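Local coordinates for N-methyltransferase (Streptoalloteichus sp. ATCC 53650, PDB 5BSZ), which probably transfers a methyl group from S-adenosylmethionine to the amino group of a deoxysugar nucleotide in building the sugar of kedarcidin, at residues A[143-155]-A[208-220]. Numbering follows the deposited sequence.
With THM (thymidine), chain G.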
loop_
_atom_site.group_PDB
_atom_site.type_symbol
_atom_site.label_atom_id
_atom_site.label_comp_id
_atom_site.label_asym_id
_atom_site.label_seq_id
_atom_site.Cartn_x
_atom_site.Cartn_y
_atom_site.Cartn_z
ATOM N N VAL A 143 11.807 -15.040 42.940
ATOM C CA VAL A 143 12.610 -14.089 42.135
ATOM C C VAL A 143 11.874 -13.622 40.870
ATOM O O VAL A 143 11.406 -14.432 40.042
ATOM C CB VAL A 143 13.932 -14.718 41.714
ATOM C CG1 VAL A 143 14.899 -13.699 41.130
ATOM C CG2 VAL A 143 14.617 -15.440 42.894
ATOM N N LEU A 144 11.816 -12.308 40.738
ATOM C CA LEU A 144 11.150 -11.663 39.614
ATOM C C LEU A 144 12.263 -11.035 38.780
ATOM O O LEU A 144 13.091 -10.266 39.298
ATOM C CB LEU A 144 10.165 -10.632 40.120
ATOM C CG LEU A 144 9.030 -10.229 39.174
ATOM C CD1 LEU A 144 8.125 -9.299 39.968
ATOM C CD2 LEU A 144 9.513 -9.538 37.917
ATOM N N VAL A 145 12.359 -11.468 37.537
ATOM C CA VAL A 145 13.413 -10.995 36.608
ATOM C C VAL A 145 12.807 -10.250 35.419
ATOM O O VAL A 145 12.081 -10.802 34.573
ATOM C CB VAL A 145 14.273 -12.151 36.081
ATOM C CG1 VAL A 145 15.437 -11.699 35.251
ATOM C CG2 VAL A 145 14.789 -13.056 37.196
ATOM N N ILE A 146 13.163 -8.977 35.318
ATOM C CA ILE A 146 12.719 -8.124 34.181
ATOM C C ILE A 146 13.913 -7.702 33.337
ATOM O O ILE A 146 14.902 -7.161 33.867
ATOM C CB ILE A 146 12.041 -6.866 34.714
ATOM C CG1 ILE A 146 10.810 -7.250 35.526
ATOM C CG2 ILE A 146 11.681 -5.926 33.566
ATOM C CD1 ILE A 146 10.213 -6.089 36.294
ATOM N N ASP A 147 13.850 -8.087 32.063
ATOM C CA ASP A 147 14.758 -7.621 31.037
ATOM C C ASP A 147 14.101 -6.362 30.451
ATOM O O ASP A 147 13.185 -6.450 29.632
ATOM C CB ASP A 147 14.946 -8.693 29.953
ATOM C CG ASP A 147 15.927 -8.270 28.839
ATOM O OD1 ASP A 147 16.642 -7.240 29.011
ATOM O OD2 ASP A 147 15.944 -8.958 27.776
ATOM N N PRO A 148 14.491 -5.192 30.956
ATOM C CA PRO A 148 13.812 -3.951 30.643
ATOM C C PRO A 148 14.048 -3.548 29.198
ATOM O O PRO A 148 14.972 -4.047 28.552
ATOM C CB PRO A 148 14.470 -2.941 31.607
ATOM C CG PRO A 148 15.869 -3.418 31.655
ATOM C CD PRO A 148 15.758 -4.931 31.662
ATOM N N TRP A 149 13.176 -2.698 28.679
ATOM C CA TRP A 149 13.477 -1.996 27.415
ATOM C C TRP A 149 14.395 -0.826 27.791
ATOM O O TRP A 149 14.710 -0.628 29.005
ATOM C CB TRP A 149 12.159 -1.522 26.779
ATOM C CG TRP A 149 12.323 -0.819 25.451
ATOM C CD1 TRP A 149 11.900 0.446 25.162
ATOM C CD2 TRP A 149 12.980 -1.289 24.262
ATOM N NE1 TRP A 149 12.236 0.776 23.887
ATOM C CE2 TRP A 149 12.912 -0.265 23.312
ATOM C CE3 TRP A 149 13.600 -2.479 23.902
ATOM C CZ2 TRP A 149 13.453 -0.389 22.030
ATOM C CZ3 TRP A 149 14.116 -2.605 22.615
ATOM C CH2 TRP A 149 14.070 -1.549 21.705
ATOM N N TRP A 150 14.877 -0.120 26.757
ATOM C CA TRP A 150 15.702 1.076 26.916
ATOM C C TRP A 150 15.032 2.189 27.696
ATOM O O TRP A 150 13.806 2.238 27.816
ATOM C CB TRP A 150 16.298 1.557 25.574
ATOM C CG TRP A 150 17.032 0.460 24.857
ATOM C CD1 TRP A 150 16.561 -0.314 23.800
ATOM C CD2 TRP A 150 18.327 -0.060 25.169
ATOM N NE1 TRP A 150 17.512 -1.270 23.432
ATOM C CE2 TRP A 150 18.605 -1.118 24.248
ATOM C CE3 TRP A 150 19.306 0.272 26.126
ATOM C CZ2 TRP A 150 19.803 -1.848 24.299
ATOM C CZ3 TRP A 150 20.508 -0.438 26.140
ATOM C CH2 TRP A 150 20.745 -1.475 25.238
ATOM N N SER A 151 15.876 3.046 28.297
ATOM C CA SER A 151 15.439 4.210 29.065
ATOM C C SER A 151 15.591 5.452 28.194
ATOM O O SER A 151 16.300 5.417 27.196
ATOM C CB SER A 151 16.384 4.327 30.286
ATOM O OG SER A 151 16.022 3.329 31.254
ATOM N N PRO A 152 15.028 6.587 28.616
ATOM C CA PRO A 152 15.274 7.787 27.804
ATOM C C PRO A 152 16.742 8.045 27.563
ATOM O O PRO A 152 17.070 8.417 26.437
ATOM C CB PRO A 152 14.641 8.898 28.639
ATOM C CG PRO A 152 13.514 8.208 29.286
ATOM C CD PRO A 152 14.026 6.854 29.650
ATOM N N GLY A 153 17.593 7.812 28.576
ATOM C CA GLY A 153 19.057 8.018 28.466
ATOM C C GLY A 153 19.770 7.116 27.489
ATOM O O GLY A 153 20.655 7.545 26.721
ATOM N N THR A 154 19.328 5.856 27.451
ATOM C CA THR A 154 20.061 4.832 26.755
ATOM C C THR A 154 19.493 4.508 25.379
ATOM O O THR A 154 20.146 3.854 24.590
ATOM C CB THR A 154 20.198 3.555 27.610
ATOM O OG1 THR A 154 18.916 3.158 28.113
ATOM C CG2 THR A 154 21.144 3.827 28.836
ATOM N N PHE A 155 18.278 4.932 25.071
ATOM C CA PHE A 155 17.758 4.683 23.734
ATOM C C PHE A 155 18.600 5.457 22.732
ATOM O O PHE A 155 18.905 6.616 22.961
ATOM C CB PHE A 155 16.298 5.089 23.635
ATOM C CG PHE A 155 15.712 4.887 22.268
ATOM C CD1 PHE A 155 15.391 3.599 21.826
ATOM C CD2 PHE A 155 15.575 5.942 21.400
ATOM C CE1 PHE A 155 14.907 3.392 20.539
ATOM C CE2 PHE A 155 15.039 5.748 20.130
ATOM C CZ PHE A 155 14.714 4.474 19.693
ATOM N N LEU A 208 6.969 1.258 22.249
ATOM C CA LEU A 208 7.378 0.841 23.575
ATOM C C LEU A 208 7.727 2.064 24.416
ATOM O O LEU A 208 8.336 3.020 23.888
ATOM C CB LEU A 208 8.618 -0.031 23.420
ATOM C CG LEU A 208 8.454 -1.380 22.681
ATOM C CD1 LEU A 208 9.777 -2.009 22.348
ATOM C CD2 LEU A 208 7.609 -2.347 23.510
ATOM N N THR A 209 7.344 2.048 25.692
ATOM C CA THR A 209 7.647 3.178 26.571
ATOM C C THR A 209 9.113 3.144 27.036
ATOM O O THR A 209 9.625 2.092 27.376
ATOM C CB THR A 209 6.731 3.149 27.780
ATOM O OG1 THR A 209 5.429 3.086 27.268
ATOM C CG2 THR A 209 6.913 4.392 28.665
ATOM N N LEU A 210 9.778 4.300 27.070
ATOM C CA LEU A 210 11.083 4.452 27.623
ATOM C C LEU A 210 10.993 4.850 29.097
ATOM O O LEU A 210 10.665 6.013 29.411
ATOM C CB LEU A 210 11.862 5.498 26.803
ATOM C CG LEU A 210 11.982 5.229 25.300
ATOM C CD1 LEU A 210 12.471 6.459 24.516
ATOM C CD2 LEU A 210 12.896 4.042 25.099
ATOM N N PHE A 211 11.137 3.874 29.995
ATOM C CA PHE A 211 11.054 4.169 31.434
ATOM C C PHE A 211 12.427 4.358 32.017
ATOM O O PHE A 211 13.348 3.582 31.723
ATOM C CB PHE A 211 10.386 3.047 32.233
ATOM C CG PHE A 211 8.965 2.783 31.886
ATOM C CD1 PHE A 211 8.618 1.673 31.162
ATOM C CD2 PHE A 211 7.954 3.600 32.369
ATOM C CE1 PHE A 211 7.290 1.421 30.868
ATOM C CE2 PHE A 211 6.637 3.346 32.103
ATOM C CZ PHE A 211 6.282 2.227 31.365
ATOM N N PRO A 212 12.608 5.410 32.835
ATOM C CA PRO A 212 13.909 5.475 33.500
ATOM C C PRO A 212 14.072 4.364 34.540
ATOM O O PRO A 212 13.092 3.836 35.048
ATOM C CB PRO A 212 13.884 6.861 34.198
ATOM C CG PRO A 212 12.484 7.354 34.180
ATOM C CD PRO A 212 11.749 6.577 33.093
ATOM N N ALA A 213 15.304 4.052 34.886
ATOM C CA ALA A 213 15.631 3.069 35.929
ATOM C C ALA A 213 14.753 3.186 37.155
ATOM O O ALA A 213 14.298 2.155 37.653
ATOM C CB ALA A 213 17.122 3.179 36.301
ATOM N N GLU A 214 14.467 4.409 37.635
ATOM C CA GLU A 214 13.748 4.579 38.914
ATOM C C GLU A 214 12.367 3.961 38.838
ATOM O O GLU A 214 11.798 3.571 39.878
ATOM C CB GLU A 214 13.403 6.037 39.300
ATOM C CG GLU A 214 14.385 7.156 39.073
ATOM C CD GLU A 214 14.572 7.566 37.623
ATOM O OE1 GLU A 214 13.969 8.544 37.097
ATOM O OE2 GLU A 214 15.484 6.935 37.077
ATOM N N ASP A 215 11.750 4.045 37.650
ATOM C CA ASP A 215 10.354 3.607 37.506
ATOM C C ASP A 215 10.279 2.080 37.650
ATOM O O ASP A 215 9.302 1.534 38.175
ATOM C CB ASP A 215 9.809 3.977 36.128
ATOM C CG ASP A 215 9.393 5.432 36.036
ATOM O OD1 ASP A 215 9.653 6.123 37.043
ATOM O OD2 ASP A 215 8.772 5.835 35.018
ATOM N N TYR A 216 11.307 1.396 37.159
ATOM C CA TYR A 216 11.315 -0.094 37.243
ATOM C C TYR A 216 11.547 -0.538 38.692
ATOM O O TYR A 216 10.927 -1.443 39.224
ATOM C CB TYR A 216 12.464 -0.612 36.399
ATOM C CG TYR A 216 12.187 -0.675 34.865
ATOM C CD1 TYR A 216 11.379 -1.668 34.314
ATOM C CD2 TYR A 216 12.762 0.238 33.982
ATOM C CE1 TYR A 216 11.113 -1.727 32.937
ATOM C CE2 TYR A 216 12.513 0.173 32.590
ATOM C CZ TYR A 216 11.702 -0.833 32.084
ATOM O OH TYR A 216 11.476 -0.917 30.748
ATOM N N LEU A 217 12.495 0.130 39.342
ATOM C CA LEU A 217 12.855 -0.194 40.725
ATOM C C LEU A 217 11.651 0.083 41.612
ATOM O O LEU A 217 11.323 -0.742 42.467
ATOM C CB LEU A 217 14.060 0.627 41.190
ATOM C CG LEU A 217 15.363 0.249 40.506
ATOM C CD1 LEU A 217 16.411 1.327 40.827
ATOM C CD2 LEU A 217 15.896 -1.093 40.970
ATOM N N ALA A 218 10.978 1.205 41.352
ATOM C CA ALA A 218 9.789 1.611 42.085
ATOM C C ALA A 218 8.659 0.611 41.982
ATOM O O ALA A 218 7.957 0.317 42.964
ATOM C CB ALA A 218 9.277 2.968 41.627
ATOM N N ALA A 219 8.458 0.131 40.763
ATOM C CA ALA A 219 7.434 -0.849 40.493
ATOM C C ALA A 219 7.689 -2.112 41.298
ATOM O O ALA A 219 6.705 -2.704 41.771
ATOM C CB ALA A 219 7.372 -1.202 38.984
ATOM N N LEU A 220 8.950 -2.515 41.381
ATOM C CA LEU A 220 9.370 -3.687 42.189
ATOM C C LEU A 220 9.058 -3.509 43.678
ATOM O O LEU A 220 8.401 -4.354 44.282
ATOM C CB LEU A 220 10.840 -4.007 41.966
ATOM C CG LEU A 220 11.078 -4.664 40.610
ATOM C CD1 LEU A 220 12.530 -4.632 40.235
ATOM C CD2 LEU A 220 10.653 -6.124 40.580
HETATM O "O5'" THM G . 17.625 -3.832 18.658
HETATM C "C5'" THM G . 17.648 -2.551 17.996
HETATM C "C4'" THM G . 17.024 -1.458 18.870
HETATM O "O4'" THM G . 17.950 -1.377 19.955
HETATM C "C3'" THM G . 16.938 -0.026 18.269
HETATM O "O3'" THM G . 15.589 0.489 18.280
HETATM C "C2'" THM G . 17.870 0.892 19.084
HETATM C "C1'" THM G . 18.167 -0.006 20.297
HETATM N N1 THM G . 19.440 0.085 21.033
HETATM C C2 THM G . 19.399 1.163 21.937
HETATM O O2 THM G . 18.373 1.858 21.899
HETATM N N3 THM G . 20.396 1.459 22.767
HETATM C C4 THM G . 21.487 0.695 22.816
HETATM O O4 THM G . 22.431 0.970 23.629
HETATM C C5 THM G . 21.543 -0.457 21.894
HETATM C C5M THM G . 22.812 -1.262 21.992
HETATM C C6 THM G . 20.491 -0.749 21.032
HETATM O O HOH W 1 11.687 1.115 29.142
#
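Leu-208 places CD1 over the five-membered ring of Trp-149 in a CH-pi contact, 3.8 Å from the centroid, while CD1 of Trp-150 rests on the opposite face. With its CG anti to the backbone N (chi1 -178°), Trp-149 turns the indole toward strand 198-209, and its NE1 is hydrogen-bonded to Ser-185 OG. Leu-210 CD2 sits between Trp-149 and Phe-155, 3.5 Å from Trp-149 NE1. Ser-151 OG gives a short 2.7 Å hydrogen bond to Phe-211 O. Farther along, Pro-148 sets CB on a face of the Tyr-216 ring in a CH-pi contact, and the tyrosine OH accepts a bent bond (136°) from Trp-149 N. One water ties the turn together: it donates to the carbonyls of Trp-150 and Thr-209 and accepts from Phe-211 N and the Tyr-216 hydroxyl, four bonds in all.

Looser but still buried, Leu-144 and Ile-146, on the central sheet of the Rossmann-like domain, meet Leu-220 of helix 213-222 through methyl tips, at 4.1 Å for Leu-144 CD1 to Leu-220 CD2. The solvent side is the partly exposed end, where Pro-152 slides past Leu-210 and touches Pro-212.

Trp-150, itself in a cation-pi contact with Arg-238, spreads its indole over the thymine, whose N3 donates an almost straight hydrogen bond (178°) to Thr-154 O. Replacing Trp-150 by an alanine is likely to leave the thymine without its stacking partner and uncover one face of Trp-149. The chemistry thus implies that apolar packing and one shared water fix the backbone of a nucleoside pocket, where aromatic stacking and a carbonyl acceptor hold the thymine.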